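Local structure of LEOA (Escherichia coli, 4AUR) at residues 128-131 and 132-136. The protein is a bacterial dynamin that probably binds and hydrolyses GTP through a P-loop domain joined to a long helical stalk. Numbering follows the deposited sequence.
Sequences EDLT and RRYIS
Leu130 CD1 lies 4.1 Å from Tyr134 CE1, one turn apart on the short helix 129-136, which precedes strand 140-146 in the P-loop GTPase domain of this dynamin. The two side chains run alongside each other, and the edge of the tyrosine ring meets the Leu130 carbonyl oxygen near the ring plane. Arg133 is extended through its first two torsions and bends at chi3 (-27°), which brings one face of its guanidinium over Leu130 CA, with NH2 3.9 Å from that atom. Four i to i+4 backbone bonds join residues 128-131 to 132-135, and Ser136 N to Arg132 O continues the series. At the helix start Arg132 N donates to O of Glu128, the N-cap residue, at 3.0 Å, with a nearly straight N-H...O angle of 168°.

Arg132 also packs its aliphatic chain against that carbonyl before bending at chi3. Its guanidinium then leaves the helix: NH1 forms a salt bridge with Asp165 and a hydrogen bond with Met126 O, while Trp161 of helix 156-165 touches both Arg132 and Ile135. On the buried side, Leu92 packs on Thr131, whose OG1 bonds to Val125 O. At the far end, Ser136 OG reaches back in a weak 3.2 Å bond to Arg132 O.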
loop_
_atom_site.group_PDB
_atom_site.type_symbol
_atom_site.label_atom_id
_atom_site.label_comp_id
_atom_site.label_asym_id
_atom_site.label_seq_id
_atom_site.Cartn_x
_atom_site.Cartn_y
_atom_site.Cartn_z
ATOM N N GLU A 128 27.614 9.049 40.027
ATOM C CA GLU A 128 26.823 8.092 40.784
ATOM C C GLU A 128 25.574 7.730 39.977
ATOM O O GLU A 128 24.752 8.582 39.686
ATOM C CB GLU A 128 26.383 8.678 42.129
ATOM C CG GLU A 128 27.490 8.920 43.152
ATOM C CD GLU A 128 26.992 9.545 44.478
ATOM O OE1 GLU A 128 25.799 9.961 44.589
ATOM O OE2 GLU A 128 27.814 9.614 45.429
ATOM N N ASP A 129 25.416 6.454 39.644
ATOM C CA ASP A 129 24.289 6.015 38.854
ATOM C C ASP A 129 23.000 6.493 39.467
ATOM O O ASP A 129 22.071 6.841 38.750
ATOM C CB ASP A 129 24.279 4.502 38.709
ATOM C CG ASP A 129 25.464 3.980 37.912
ATOM O OD1 ASP A 129 25.806 4.563 36.857
ATOM O OD2 ASP A 129 26.053 2.971 38.336
ATOM N N LEU A 130 22.936 6.565 40.790
ATOM C CA LEU A 130 21.703 7.009 41.434
ATOM C C LEU A 130 21.333 8.452 41.120
ATOM O O LEU A 130 20.254 8.714 40.630
ATOM C CB LEU A 130 21.776 6.812 42.926
ATOM C CG LEU A 130 20.588 7.284 43.739
ATOM C CD1 LEU A 130 19.524 6.207 43.760
ATOM C CD2 LEU A 130 21.070 7.606 45.144
ATOM N N THR A 131 22.221 9.391 41.377
ATOM C CA THR A 131 21.876 10.798 41.192
ATOM C C THR A 131 21.703 11.109 39.697
ATOM O O THR A 131 20.919 11.992 39.292
ATOM C CB THR A 131 22.919 11.743 41.819
ATOM O OG1 THR A 131 24.056 11.780 40.989
ATOM C CG2 THR A 131 23.366 11.266 43.171
ATOM N N ARG A 132 22.421 10.358 38.877
ATOM C CA ARG A 132 22.236 10.408 37.436
ATOM C C ARG A 132 20.827 9.937 37.019
ATOM O O ARG A 132 20.150 10.586 36.200
ATOM C CB ARG A 132 23.316 9.562 36.760
ATOM C CG ARG A 132 24.752 10.096 36.900
ATOM C CD ARG A 132 25.761 9.033 36.480
ATOM N NE ARG A 132 25.630 8.744 35.052
ATOM C CZ ARG A 132 26.342 9.320 34.088
ATOM N NH1 ARG A 132 27.287 10.205 34.377
ATOM N NH2 ARG A 132 26.094 9.015 32.829
ATOM N N ARG A 133 20.369 8.817 37.582
ATOM C CA ARG A 133 19.008 8.342 37.296
ATOM C C ARG A 133 17.928 9.345 37.747
ATOM O O ARG A 133 16.952 9.557 37.055
ATOM C CB ARG A 133 18.787 7.001 37.950
ATOM C CG ARG A 133 17.540 6.226 37.523
ATOM C CD ARG A 133 17.380 4.930 38.313
ATOM N NE ARG A 133 18.693 4.458 38.769
ATOM C CZ ARG A 133 18.955 3.925 39.958
ATOM N NH1 ARG A 133 17.995 3.726 40.850
ATOM N NH2 ARG A 133 20.197 3.574 40.251
ATOM N N TYR A 134 18.095 9.970 38.895
ATOM C CA TYR A 134 17.042 10.833 39.396
ATOM C C TYR A 134 16.947 12.091 38.566
ATOM O O TYR A 134 15.859 12.587 38.322
ATOM C CB TYR A 134 17.235 11.162 40.895
ATOM C CG TYR A 134 16.405 10.284 41.808
ATOM C CD1 TYR A 134 16.801 9.000 42.120
ATOM C CD2 TYR A 134 15.202 10.742 42.338
ATOM C CE1 TYR A 134 16.031 8.200 42.936
ATOM C CE2 TYR A 134 14.427 9.945 43.156
ATOM C CZ TYR A 134 14.847 8.682 43.451
ATOM O OH TYR A 134 14.078 7.893 44.274
ATOM N N ILE A 135 18.075 12.607 38.098
ATOM C CA ILE A 135 18.040 13.784 37.237
ATOM C C ILE A 135 17.683 13.448 35.784
ATOM O O ILE A 135 16.954 14.207 35.143
ATOM C CB ILE A 135 19.317 14.605 37.371
ATOM C CG1 ILE A 135 19.292 15.285 38.739
ATOM C CG2 ILE A 135 19.370 15.697 36.320
ATOM C CD1 ILE A 135 20.651 15.707 39.248
ATOM N N SER A 136 18.161 12.323 35.264
ATOM C CA SER A 136 17.679 11.872 33.970
ATOM C C SER A 136 16.154 11.837 33.970
ATOM O O SER A 136 15.515 12.442 33.104
ATOM C CB SER A 136 18.207 10.485 33.626
ATOM O OG SER A 136 19.490 10.574 33.061
#